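Local coordinates for protein anti-restriction endonuclease (Enterobacteria phage T4, PDB 3WX4) that mimics DNA, blocking DNA binding by the bacterial histone-like protein H-NS, and strongly inhibits the host McrA restriction endonuclease during phage infection, at residues A[27-30]-A[31-35]; A[55-58]-A[59-62]; A[68-71]-A[72-75]; A[77-80]-A[81-84]; A[85-88]-A[89-92]. All blocks are in the same frame, centred on the assembly; numbering follows the deposited sequence.

Interaction 1: residues A[27-30]-A[31-35]; sequences NLYH and SIVNE
Two turns of the alpha-helix 26-43 make up this contact, and the side chains of Y29 and V33, four residues apart, meet along its buried flank. The helical register is established by i to i+4 bonds: I32 N donates to L28 O at 2.8 Å with a nearly straight N-H, and V33 N donates to Y29 O at the same length. Above them, the CG2 branch of V33 lies over one face of the Y29 ring, 3.8 Å from the ring centroid and 29° off its normal, a CH-pi contact displaced toward CE1 and CZ. With chi1 at 164° the Y29 ring swings toward the next turn, where V33 CG2 meets it. The phenol end is engaged elsewhere, Y29 OH being hydrogen-bonded to G59 N, while Y22 packs edge-to-face with the same ring. Next to this pair L28 CG touches I32 CD1 at 3.8 Å, and I32 continues into L18 and L21 of helix 16-24.

The exposed flank is polar. S31 OG and S31 N both donate to N27 O, from opposite faces of its carbonyl plane, so a single acceptor takes up the serine hydroxyl as well as the helical N-H. H30 O is gripped in the same double manner: N34 N reaches it at 3.1 Å, and N34 ND2, with the acceptor lying in its amide plane, at 2.7 Å. That amide nitrogen also sits 3.1 Å above the H30 ring, over its centre, with the ring and amide planes 41° apart.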
loop_
_atom_site.group_PDB
_atom_site.type_symbol
_atom_site.label_atom_id
_atom_site.label_comp_id
_atom_site.label_asym_id
_atom_site.label_seq_id
_atom_site.Cartn_x
_atom_site.Cartn_y
_atom_site.Cartn_z
ATOM N N ASN A 27 -22.369 8.036 -12.213
ATOM C CA ASN A 27 -21.327 9.087 -12.373
ATOM C C ASN A 27 -20.898 9.644 -11.013
ATOM O O ASN A 27 -19.716 9.912 -10.795
ATOM C CB ASN A 27 -21.841 10.242 -13.213
ATOM C CG ASN A 27 -22.285 9.791 -14.578
ATOM O OD1 ASN A 27 -21.568 9.040 -15.265
ATOM N ND2 ASN A 27 -23.487 10.238 -14.987
ATOM N N LEU A 28 -21.870 9.836 -10.141
ATOM C CA LEU A 28 -21.532 10.321 -8.787
ATOM C C LEU A 28 -20.717 9.237 -8.128
ATOM O O LEU A 28 -19.687 9.483 -7.487
ATOM C CB LEU A 28 -22.817 10.590 -8.018
ATOM C CG LEU A 28 -22.601 11.086 -6.594
ATOM C CD1 LEU A 28 -21.753 12.334 -6.610
ATOM C CD2 LEU A 28 -23.966 11.359 -5.961
ATOM N N TYR A 29 -21.148 7.997 -8.313
ATOM C CA TYR A 29 -20.422 6.885 -7.736
ATOM C C TYR A 29 -18.936 6.946 -8.163
ATOM O O TYR A 29 -17.981 6.746 -7.360
ATOM C CB TYR A 29 -21.025 5.593 -8.234
ATOM C CG TYR A 29 -20.117 4.428 -7.995
ATOM C CD1 TYR A 29 -20.108 3.754 -6.755
ATOM C CD2 TYR A 29 -19.261 4.005 -8.977
ATOM C CE1 TYR A 29 -19.252 2.694 -6.525
ATOM C CE2 TYR A 29 -18.386 2.933 -8.787
ATOM C CZ TYR A 29 -18.375 2.268 -7.547
ATOM O OH TYR A 29 -17.493 1.233 -7.394
ATOM N N HIS A 30 -18.719 7.186 -9.441
ATOM C CA HIS A 30 -17.344 7.210 -9.931
ATOM C C HIS A 30 -16.507 8.285 -9.252
ATOM O O HIS A 30 -15.340 8.033 -8.870
ATOM C CB HIS A 30 -17.315 7.413 -11.468
ATOM C CG HIS A 30 -15.916 7.565 -12.014
ATOM N ND1 HIS A 30 -15.162 6.493 -12.448
ATOM C CD2 HIS A 30 -15.112 8.655 -12.112
ATOM C CE1 HIS A 30 -13.949 6.913 -12.796
ATOM N NE2 HIS A 30 -13.895 8.224 -12.598
ATOM N N SER A 31 -17.098 9.458 -9.081
ATOM C CA SER A 31 -16.431 10.609 -8.418
ATOM C C SER A 31 -16.131 10.243 -6.977
ATOM O O SER A 31 -14.992 10.369 -6.493
ATOM C CB SER A 31 -17.355 11.836 -8.358
ATOM O OG SER A 31 -17.784 12.184 -9.654
ATOM N N ILE A 32 -17.137 9.754 -6.271
ATOM C CA ILE A 32 -16.871 9.443 -4.861
ATOM C C ILE A 32 -15.874 8.330 -4.665
ATOM O O ILE A 32 -14.950 8.438 -3.844
ATOM C CB ILE A 32 -18.168 9.087 -4.135
ATOM C CG1 ILE A 32 -19.046 10.355 -4.035
ATOM C CG2 ILE A 32 -17.823 8.419 -2.804
ATOM C CD1 ILE A 32 -20.494 10.110 -3.600
ATOM N N VAL A 33 -15.976 7.268 -5.459
ATOM C CA VAL A 33 -15.060 6.193 -5.249
ATOM C C VAL A 33 -13.621 6.571 -5.546
ATOM O O VAL A 33 -12.669 6.068 -4.908
ATOM C CB VAL A 33 -15.480 4.987 -6.078
ATOM C CG1 VAL A 33 -14.337 4.102 -6.322
ATOM C CG2 VAL A 33 -16.554 4.275 -5.336
ATOM N N ASN A 34 -13.438 7.471 -6.504
ATOM C CA ASN A 34 -12.050 7.799 -6.811
ATOM C C ASN A 34 -11.430 8.765 -5.750
ATOM O O ASN A 34 -10.228 8.704 -5.512
ATOM C CB ASN A 34 -11.958 8.296 -8.260
ATOM C CG ASN A 34 -11.956 7.108 -9.274
ATOM O OD1 ASN A 34 -10.887 6.480 -9.522
ATOM N ND2 ASN A 34 -13.157 6.742 -9.802
ATOM N N GLU A 35 -12.247 9.625 -5.138
ATOM C CA GLU A 35 -11.752 10.500 -4.077
ATOM C C GLU A 35 -11.548 9.639 -2.841
ATOM O O GLU A 35 -10.570 9.814 -2.108
ATOM C CB GLU A 35 -12.724 11.617 -3.745
ATOM C CG GLU A 35 -12.212 12.487 -2.602
ATOM C CD GLU A 35 -13.171 13.599 -2.178
ATOM O OE1 GLU A 35 -12.951 14.738 -2.626
ATOM O OE2 GLU A 35 -14.147 13.368 -1.391
#

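Interaction 2: residues A[55-58]-A[59-62]; sequences LSKA and GYFY
A type II beta turn from K57 to Y60 leads the chain from the loop after strand 47-51 into strand 60-65, and its closing contact is local, between the two ends of the turn. Y60 N donates to K57 O at 2.9 Å, tilted 33° from the carbonyl plane. G59 takes the third position with a positive phi of 84°, the place glycine commonly fills in a type II turn. The Y60 ring lies over the alpha carbon of the lysine, K57 CA standing 3.9 Å from the ring centroid and 17° off its normal, a CH-pi contact over the face. Alongside, K57 CB and CG meet Y60 CD2, CB at 3.5 Å, as the two side chains cross at about a right angle. The rest of the lysine chain runs on to D54, with which NZ forms a salt bridge. A water donates to Y60 O at 2.7 Å and may also bridge to K57 O. Around the turn, G59 and F61 bond through their backbones to I15 and F13, A58 packs on Y22 of helix 16-24 and on Y29 of helix 26-43, and Y60 rests on T12 and K14 of strand 2-14 and on I3 of the second subunit.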
loop_
_atom_site.group_PDB
_atom_site.type_symbol
_atom_site.label_atom_id
_atom_site.label_comp_id
_atom_site.label_asym_id
_atom_site.label_seq_id
_atom_site.Cartn_x
_atom_site.Cartn_y
_atom_site.Cartn_z
ATOM N N LEU A 55 -17.388 -4.042 -13.911
ATOM C CA LEU A 55 -18.449 -3.199 -13.396
ATOM C C LEU A 55 -19.387 -4.100 -12.589
ATOM O O LEU A 55 -20.104 -3.624 -11.740
ATOM C CB LEU A 55 -19.237 -2.563 -14.550
ATOM C CG LEU A 55 -18.436 -1.448 -15.246
ATOM C CD1 LEU A 55 -19.247 -0.903 -16.434
ATOM C CD2 LEU A 55 -18.177 -0.349 -14.271
ATOM N N SER A 56 -19.401 -5.396 -12.845
ATOM C CA SER A 56 -20.340 -6.234 -12.037
ATOM C C SER A 56 -19.877 -6.206 -10.523
ATOM O O SER A 56 -20.638 -6.583 -9.610
ATOM C CB SER A 56 -20.315 -7.690 -12.537
ATOM O OG SER A 56 -18.979 -8.189 -12.634
ATOM N N LYS A 57 -18.644 -5.743 -10.319
ATOM C CA LYS A 57 -18.077 -5.636 -8.983
ATOM C C LYS A 57 -18.043 -4.212 -8.496
ATOM O O LYS A 57 -17.302 -3.908 -7.525
ATOM C CB LYS A 57 -16.677 -6.188 -8.972
ATOM C CG LYS A 57 -16.626 -7.695 -9.215
ATOM C CD LYS A 57 -15.132 -8.119 -9.241
ATOM C CE LYS A 57 -14.958 -9.645 -9.454
ATOM N NZ LYS A 57 -15.857 -10.198 -10.533
ATOM N N ALA A 58 -18.819 -3.325 -9.142
ATOM C CA ALA A 58 -18.835 -1.938 -8.675
ATOM C C ALA A 58 -19.255 -1.980 -7.197
ATOM O O ALA A 58 -20.110 -2.803 -6.816
ATOM C CB ALA A 58 -19.837 -1.100 -9.493
ATOM N N GLY A 59 -18.719 -1.075 -6.374
ATOM C CA GLY A 59 -19.039 -1.143 -4.956
ATOM C C GLY A 59 -18.166 -2.129 -4.159
ATOM O O GLY A 59 -18.256 -2.164 -2.907
ATOM N N TYR A 60 -17.364 -2.956 -4.836
ATOM C CA TYR A 60 -16.461 -3.885 -4.149
ATOM C C TYR A 60 -15.060 -3.306 -4.279
ATOM O O TYR A 60 -14.735 -2.720 -5.308
ATOM C CB TYR A 60 -16.341 -5.248 -4.805
ATOM C CG TYR A 60 -17.587 -6.053 -5.071
ATOM C CD1 TYR A 60 -18.863 -5.609 -4.705
ATOM C CD2 TYR A 60 -17.472 -7.288 -5.693
ATOM C CE1 TYR A 60 -19.997 -6.405 -4.964
ATOM C CE2 TYR A 60 -18.570 -8.060 -5.943
ATOM C CZ TYR A 60 -19.820 -7.610 -5.575
ATOM O OH TYR A 60 -20.867 -8.456 -5.824
ATOM N N PHE A 61 -14.214 -3.530 -3.274
ATOM C CA PHE A 61 -12.825 -3.013 -3.271
ATOM C C PHE A 61 -11.856 -4.111 -2.930
ATOM O O PHE A 61 -12.221 -4.992 -2.140
ATOM C CB PHE A 61 -12.700 -1.914 -2.226
ATOM C CG PHE A 61 -13.518 -0.732 -2.553
ATOM C CD1 PHE A 61 -12.950 0.335 -3.236
ATOM C CD2 PHE A 61 -14.900 -0.737 -2.310
ATOM C CE1 PHE A 61 -13.745 1.387 -3.690
ATOM C CE2 PHE A 61 -15.723 0.301 -2.759
ATOM C CZ PHE A 61 -15.137 1.378 -3.463
ATOM N N TYR A 62 -10.669 -4.118 -3.530
ATOM C CA TYR A 62 -9.696 -5.123 -3.098
ATOM C C TYR A 62 -9.020 -4.420 -1.927
ATOM O O TYR A 62 -8.950 -3.176 -1.900
ATOM C CB TYR A 62 -8.681 -5.524 -4.177
ATOM C CG TYR A 62 -7.802 -4.412 -4.745
ATOM C CD1 TYR A 62 -6.747 -3.897 -4.006
ATOM C CD2 TYR A 62 -8.037 -3.894 -6.029
ATOM C CE1 TYR A 62 -5.931 -2.887 -4.510
ATOM C CE2 TYR A 62 -7.246 -2.873 -6.562
ATOM C CZ TYR A 62 -6.187 -2.369 -5.794
ATOM O OH TYR A 62 -5.373 -1.351 -6.222
HETATM O O HOH W 1 -14.723 -2.154 -7.971
#

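Interaction 3: residues A[68-71]-A[72-75]; sequences GKNI and DDVL
N70 is the N-cap of helix 71-84, and its side chain closes the first turn by accepting from D72 N. With chi1 at -170°, CG lies opposite the backbone N and the amide is carried forward over the start of the helix, where OD1 takes the D72 N-H at 3.0 Å. The bond is bent, its N-H angle 133° and its donor tilted out of the carbonyl plane. The backbone O of N70 then accepts from V74 N at 3.3 Å, and I71 O from L75 N at 3.0 Å, so regular i to i+4 bonding takes over within a turn.

Two aspartates follow the cap, and carboxylates at the N-terminal end of a helix are probably favoured by the helix dipole. D73 CG stands beside its own backbone N, which directs OD2 back toward N70, where it shares a water with N70 N.

K69 bends at chi2 (70°) and lays its aliphatic part along D73 and V74: CE comes to 4.0 Å from D73 CB, and CG touches V74 CG2 at 3.6 Å. Its ammonium group goes on to a salt bridge with D46. I71, with CG1 anti to its backbone N, sends CD1 toward V74 and L75, and also packs on V63 of strand 60-65 and on I2 of the second subunit. A second water accepts from K69 NZ at 2.7 Å and reaches D73 O only through a weak bond.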
loop_
_atom_site.group_PDB
_atom_site.type_symbol
_atom_site.label_atom_id
_atom_site.label_comp_id
_atom_site.label_asym_id
_atom_site.label_seq_id
_atom_site.Cartn_x
_atom_site.Cartn_y
_atom_site.Cartn_z
ATOM N N GLY A 68 1.239 -7.395 9.606
ATOM C CA GLY A 68 1.018 -6.903 10.950
ATOM C C GLY A 68 -0.152 -5.941 11.099
ATOM O O GLY A 68 -0.430 -5.461 12.228
ATOM N N LYS A 69 -0.833 -5.625 9.987
ATOM C CA LYS A 69 -1.979 -4.737 10.085
ATOM C C LYS A 69 -3.213 -5.624 10.157
ATOM O O LYS A 69 -3.365 -6.573 9.374
ATOM C CB LYS A 69 -2.092 -3.789 8.872
ATOM C CG LYS A 69 -3.344 -2.903 8.917
ATOM C CD LYS A 69 -3.317 -1.808 10.011
ATOM C CE LYS A 69 -4.582 -0.960 10.033
ATOM N NZ LYS A 69 -4.483 0.351 10.787
ATOM N N ASN A 70 -4.095 -5.287 11.093
ATOM C CA ASN A 70 -5.333 -6.025 11.326
ATOM C C ASN A 70 -6.380 -5.667 10.255
ATOM O O ASN A 70 -6.835 -4.538 10.220
ATOM C CB ASN A 70 -5.889 -5.628 12.689
ATOM C CG ASN A 70 -7.021 -6.514 13.124
ATOM O OD1 ASN A 70 -7.791 -7.041 12.303
ATOM N ND2 ASN A 70 -7.144 -6.684 14.442
ATOM N N ILE A 71 -6.783 -6.619 9.433
ATOM C CA ILE A 71 -7.761 -6.313 8.384
ATOM C C ILE A 71 -9.000 -5.638 8.956
ATOM O O ILE A 71 -9.472 -4.653 8.410
ATOM C CB ILE A 71 -8.169 -7.579 7.594
ATOM C CG1 ILE A 71 -9.070 -7.211 6.389
ATOM C CG2 ILE A 71 -8.915 -8.509 8.495
ATOM C CD1 ILE A 71 -8.459 -6.141 5.504
ATOM N N ASP A 72 -9.516 -6.115 10.089
ATOM C CA ASP A 72 -10.719 -5.485 10.634
ATOM C C ASP A 72 -10.526 -4.023 10.989
ATOM O O ASP A 72 -11.482 -3.219 10.907
ATOM C CB ASP A 72 -11.246 -6.308 11.807
ATOM C CG ASP A 72 -11.567 -7.724 11.379
ATOM O OD1 ASP A 72 -12.331 -7.880 10.394
ATOM O OD2 ASP A 72 -11.039 -8.691 11.983
ATOM N N ASP A 73 -9.312 -3.637 11.372
ATOM C CA ASP A 73 -9.111 -2.214 11.631
ATOM C C ASP A 73 -9.174 -1.429 10.303
ATOM O O ASP A 73 -9.641 -0.272 10.274
ATOM C CB ASP A 73 -7.761 -1.938 12.300
ATOM C CG ASP A 73 -7.702 -2.493 13.743
ATOM O OD1 ASP A 73 -8.747 -2.409 14.451
ATOM O OD2 ASP A 73 -6.622 -3.005 14.131
ATOM N N VAL A 74 -8.668 -2.040 9.238
ATOM C CA VAL A 74 -8.685 -1.384 7.937
ATOM C C VAL A 74 -10.139 -1.144 7.519
ATOM O O VAL A 74 -10.479 -0.064 7.050
ATOM C CB VAL A 74 -7.984 -2.228 6.825
ATOM C CG1 VAL A 74 -8.162 -1.512 5.445
ATOM C CG2 VAL A 74 -6.448 -2.402 7.142
ATOM N N LEU A 75 -11.005 -2.128 7.722
ATOM C CA LEU A 75 -12.391 -1.946 7.321
ATOM C C LEU A 75 -13.054 -0.828 8.087
ATOM O O LEU A 75 -13.848 -0.101 7.545
ATOM C CB LEU A 75 -13.160 -3.259 7.463
ATOM C CG LEU A 75 -12.477 -4.409 6.682
ATOM C CD1 LEU A 75 -13.286 -5.697 6.853
ATOM C CD2 LEU A 75 -12.330 -4.072 5.198
HETATM O O HOH W 2 -6.672 1.272 9.505
HETATM O O HOH W 3 -3.529 -3.438 13.301
#

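Interaction 4: residues A[77-80]-A[81-84]; sequences TIMI and YVHD
Four i to i+4 backbone bonds join T77-I80 to Y81-D84 along helix 71-84; the H83 N to M79 O bond measures 2.8 Å and is nearly straight at 171°, while those at the two ends, Y81 N to T77 O and D84 N to I80 O, are longer.

On one flank T77 and Y81 lie side by side and point the same way. The threonine methyl CG2 touches Y81 CE2 at 3.6 Å, and T77 O sits at the edge of the tyrosine ring, in its plane, 3.0 Å from CD2. The ring is thus packed along the preceding turn, while its hydroxyl makes a weak hydrogen bond with N44 ND2. T77 OG1 turns back along the helix to D73 O, which separates its polar branch from the methyl that meets the ring.

M79 and H83 form the second pair. M79 is folded at both chi2 and chi3 (-56° and -54°), and this curl brings the terminal CE to the imidazole, 3.6 Å from H83 NE2, as well as near V82 CB. The imidazole carbon CD2 in turn comes within 3.0 Å of M79 O, so the ring sits against the carbonyl of the earlier turn.

The buried flank is aliphatic, with I78 CG2 meeting V82 CG2 at 4.1 Å. I78 and V82 both pack on I15, I78 also on F13, and V82 and Y81 on L36. The helix is broadly amphipathic, one flank laid against strand 2-14 and helix 26-43 and polar groups such as H83 and D84 on its exposed parts, although I80 is also exposed.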
loop_
_atom_site.group_PDB
_atom_site.type_symbol
_atom_site.label_atom_id
_atom_site.label_comp_id
_atom_site.label_asym_id
_atom_site.label_seq_id
_atom_site.Cartn_x
_atom_site.Cartn_y
_atom_site.Cartn_z
ATOM N N THR A 77 -11.658 1.839 9.225
ATOM C CA THR A 77 -11.159 3.091 8.706
ATOM C C THR A 77 -11.885 3.393 7.375
ATOM O O THR A 77 -12.336 4.506 7.139
ATOM C CB THR A 77 -9.648 3.004 8.465
ATOM O OG1 THR A 77 -8.979 2.786 9.715
ATOM C CG2 THR A 77 -9.107 4.327 7.855
ATOM N N ILE A 78 -11.974 2.392 6.513
ATOM C CA ILE A 78 -12.643 2.603 5.219
ATOM C C ILE A 78 -14.074 3.101 5.472
ATOM O O ILE A 78 -14.500 4.110 4.908
ATOM C CB ILE A 78 -12.667 1.292 4.409
ATOM C CG1 ILE A 78 -11.248 0.907 3.978
ATOM C CG2 ILE A 78 -13.591 1.449 3.140
ATOM C CD1 ILE A 78 -11.176 -0.507 3.480
ATOM N N MET A 79 -14.807 2.438 6.366
ATOM C CA MET A 79 -16.181 2.856 6.614
ATOM C C MET A 79 -16.308 4.231 7.179
ATOM O O MET A 79 -17.266 4.929 6.868
ATOM C CB MET A 79 -16.929 1.841 7.472
ATOM C CG MET A 79 -17.004 0.478 6.810
ATOM S SD MET A 79 -17.791 0.652 5.086
ATOM C CE MET A 79 -19.300 1.499 5.543
ATOM N N ILE A 80 -15.358 4.662 8.014
ATOM C CA ILE A 80 -15.443 6.034 8.531
ATOM C C ILE A 80 -15.437 7.025 7.357
ATOM O O ILE A 80 -16.192 7.995 7.326
ATOM C CB ILE A 80 -14.240 6.357 9.480
ATOM C CG1 ILE A 80 -14.522 5.758 10.868
ATOM C CG2 ILE A 80 -14.051 7.862 9.604
ATOM C CD1 ILE A 80 -13.256 5.533 11.731
ATOM N N TYR A 81 -14.542 6.797 6.405
ATOM C CA TYR A 81 -14.472 7.672 5.231
ATOM C C TYR A 81 -15.742 7.549 4.415
ATOM O O TYR A 81 -16.262 8.544 3.960
ATOM C CB TYR A 81 -13.278 7.293 4.358
ATOM C CG TYR A 81 -11.974 7.774 4.919
ATOM C CD1 TYR A 81 -11.326 8.879 4.367
ATOM C CD2 TYR A 81 -11.351 7.085 5.966
ATOM C CE1 TYR A 81 -10.065 9.291 4.833
ATOM C CE2 TYR A 81 -10.108 7.478 6.443
ATOM C CZ TYR A 81 -9.465 8.576 5.872
ATOM O OH TYR A 81 -8.208 8.930 6.301
ATOM N N VAL A 82 -16.248 6.329 4.239
ATOM C CA VAL A 82 -17.489 6.143 3.457
ATOM C C VAL A 82 -18.672 6.876 4.106
ATOM O O VAL A 82 -19.408 7.630 3.442
ATOM C CB VAL A 82 -17.837 4.605 3.269
ATOM C CG1 VAL A 82 -19.298 4.444 2.660
ATOM C CG2 VAL A 82 -16.778 3.939 2.405
ATOM N N HIS A 83 -18.845 6.705 5.424
ATOM C CA HIS A 83 -19.977 7.361 6.090
ATOM C C HIS A 83 -19.933 8.850 5.951
ATOM O O HIS A 83 -20.976 9.532 5.953
ATOM C CB HIS A 83 -20.029 6.992 7.570
ATOM C CG HIS A 83 -20.324 5.552 7.797
ATOM N ND1 HIS A 83 -21.389 4.918 7.187
ATOM C CD2 HIS A 83 -19.698 4.614 8.547
ATOM C CE1 HIS A 83 -21.399 3.645 7.553
ATOM N NE2 HIS A 83 -20.386 3.434 8.374
ATOM N N ASP A 84 -18.730 9.387 5.835
ATOM C CA ASP A 84 -18.630 10.822 5.714
ATOM C C ASP A 84 -19.326 11.389 4.472
ATOM O O ASP A 84 -19.736 12.541 4.491
ATOM C CB ASP A 84 -17.171 11.256 5.728
ATOM C CG ASP A 84 -17.039 12.762 5.910
ATOM O OD1 ASP A 84 -17.547 13.252 6.954
ATOM O OD2 ASP A 84 -16.466 13.451 5.023
#

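Interaction 5: residues A[85-88]-A[89-92]; sequences YEIE and DYFE
I87 anchors the tight side of this contact, where its CG2 methyl meets both aromatic rings of the next turn. The methyl is 3.9 Å from Y90 CD2, approaching that ring at its edge and in its plane, and 3.9 Å from F91 CE2, the isoleucine and phenylalanine side chains lying side by side and pointing the same way. With CG2 anti to its backbone N, I87 presents this branch to both rings at once. The cluster is continued by neighbouring helices: I87 also packs on L18, F91 on I17 and K20 of helix 16-24, and Y90 on L28 of helix 26-43.

The backbone here is less regular. E86 leaves the preceding helix with a positive phi of 50°, and the short helix that follows is held by i to i+3 bonds: D89 N to E86 O at 3.2 Å and Y90 N to I87 O at 3.0 Å. In both the donor stands well above the carbonyl plane, and the F91 N to E88 O bond is weak.

The solvent side is joined through water. One water donates to E86 OE2 at 2.6 Å and to D89 OD1 at 2.9 Å, linking two carboxylates whose oxygens remain apart, E86 OE2 being 4.7 Å from D89 OD2. Another bridges Y85 O and Y90 OH, lying in the plane of both tyrosine rings. Y85 OH itself is hydrogen-bonded to E35. The water between the carboxylates of E86 and D89 would ease their repulsion. Acidic side chains gathered on this solvent-facing side, E86, E88, D89 and E92, are consistent with the protein's role as a DNA mimic.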
loop_
_atom_site.group_PDB
_atom_site.type_symbol
_atom_site.label_atom_id
_atom_site.label_comp_id
_atom_site.label_asym_id
_atom_site.label_seq_id
_atom_site.Cartn_x
_atom_site.Cartn_y
_atom_site.Cartn_z
ATOM N N TYR A 85 -19.458 10.604 3.388
ATOM C CA TYR A 85 -20.170 11.117 2.207
ATOM C C TYR A 85 -21.691 11.160 2.424
ATOM O O TYR A 85 -22.428 11.767 1.640
ATOM C CB TYR A 85 -19.873 10.257 0.978
ATOM C CG TYR A 85 -18.467 10.427 0.483
ATOM C CD1 TYR A 85 -18.135 11.497 -0.364
ATOM C CD2 TYR A 85 -17.456 9.573 0.903
ATOM C CE1 TYR A 85 -16.834 11.707 -0.770
ATOM C CE2 TYR A 85 -16.113 9.777 0.496
ATOM C CZ TYR A 85 -15.820 10.858 -0.344
ATOM O OH TYR A 85 -14.508 11.106 -0.722
ATOM N N GLU A 86 -22.182 10.507 3.466
ATOM C CA GLU A 86 -23.628 10.529 3.733
ATOM C C GLU A 86 -24.385 10.180 2.456
ATOM O O GLU A 86 -25.256 10.922 1.999
ATOM C CB GLU A 86 -24.061 11.917 4.214
ATOM C CG GLU A 86 -23.453 12.333 5.560
ATOM C CD GLU A 86 -23.892 13.741 5.979
ATOM O OE1 GLU A 86 -23.280 14.743 5.530
ATOM O OE2 GLU A 86 -24.877 13.836 6.747
ATOM N N ILE A 87 -24.022 9.039 1.895
ATOM C CA ILE A 87 -24.631 8.577 0.665
ATOM C C ILE A 87 -26.144 8.292 0.809
ATOM O O ILE A 87 -26.878 8.351 -0.166
ATOM C CB ILE A 87 -23.868 7.383 0.171
ATOM C CG1 ILE A 87 -22.389 7.809 -0.025
ATOM C CG2 ILE A 87 -24.475 6.935 -1.218
ATOM C CD1 ILE A 87 -21.413 6.682 -0.193
ATOM N N GLU A 88 -26.595 8.014 2.035
ATOM C CA GLU A 88 -28.020 7.783 2.289
ATOM C C GLU A 88 -28.842 8.947 1.706
ATOM O O GLU A 88 -29.940 8.757 1.231
ATOM C CB GLU A 88 -28.283 7.708 3.810
ATOM C CG GLU A 88 -27.699 6.456 4.459
ATOM C CD GLU A 88 -26.221 6.594 4.840
ATOM O OE1 GLU A 88 -25.671 7.741 4.829
ATOM O OE2 GLU A 88 -25.622 5.535 5.161
ATOM N N ASP A 89 -28.306 10.158 1.786
ATOM C CA ASP A 89 -28.990 11.329 1.279
ATOM C C ASP A 89 -29.522 11.147 -0.152
ATOM O O ASP A 89 -30.645 11.546 -0.470
ATOM C CB ASP A 89 -28.044 12.539 1.243
ATOM C CG ASP A 89 -27.763 13.143 2.638
ATOM O OD1 ASP A 89 -28.151 12.552 3.672
ATOM O OD2 ASP A 89 -27.120 14.221 2.686
ATOM N N TYR A 90 -28.713 10.549 -1.017
ATOM C CA TYR A 90 -29.118 10.429 -2.428
ATOM C C TYR A 90 -30.318 9.588 -2.695
ATOM O O TYR A 90 -31.134 9.900 -3.583
ATOM C CB TYR A 90 -27.929 9.933 -3.253
ATOM C CG TYR A 90 -26.768 10.881 -3.116
ATOM C CD1 TYR A 90 -26.841 12.187 -3.616
ATOM C CD2 TYR A 90 -25.624 10.503 -2.417
ATOM C CE1 TYR A 90 -25.786 13.096 -3.412
ATOM C CE2 TYR A 90 -24.575 11.389 -2.205
ATOM C CZ TYR A 90 -24.663 12.676 -2.704
ATOM O OH TYR A 90 -23.611 13.513 -2.481
ATOM N N PHE A 91 -30.445 8.498 -1.948
ATOM C CA PHE A 91 -31.585 7.633 -2.188
ATOM C C PHE A 91 -32.917 8.285 -1.870
ATOM O O PHE A 91 -33.956 7.857 -2.372
ATOM C CB PHE A 91 -31.405 6.328 -1.421
ATOM C CG PHE A 91 -30.168 5.593 -1.823
ATOM C CD1 PHE A 91 -30.081 4.965 -3.081
ATOM C CD2 PHE A 91 -29.049 5.580 -0.986
ATOM C CE1 PHE A 91 -28.884 4.337 -3.481
ATOM C CE2 PHE A 91 -27.855 4.955 -1.375
ATOM C CZ PHE A 91 -27.763 4.329 -2.617
ATOM N N GLU A 92 -32.889 9.352 -1.088
ATOM C CA GLU A 92 -34.116 10.050 -0.736
ATOM C C GLU A 92 -34.716 10.717 -1.951
ATOM O O GLU A 92 -35.905 11.018 -1.971
ATOM C CB GLU A 92 -33.820 11.108 0.304
ATOM C CG GLU A 92 -33.084 10.529 1.503
ATOM C CD GLU A 92 -33.056 11.487 2.656
ATOM O OE1 GLU A 92 -33.529 12.639 2.467
ATOM O OE2 GLU A 92 -32.565 11.091 3.747
HETATM O O HOH W 4 -21.558 12.748 -1.092
HETATM O O HOH W 5 -24.553 13.869 0.956
HETATM O O HOH W 6 -27.090 12.619 6.346
#

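Following the chain, the five contacts come in series; each is local and none crosses another. Interaction 1 spans two turns of helix 26-43, and interaction 2 closes the turn that opens strand 60-65, to which interaction 1 is tied by Y29 OH on G59 N and by V33 against F61. Interaction 3 starts helix 71-84, interaction 4 continues along it with centres about 14 Å apart, and interaction 5 follows directly, V82 touching I87. Interaction 5 packs back onto interaction 1 through its tyrosines, so the C-terminal part lies against helix 26-43. Interactions 2 and 3 both reach the second subunit.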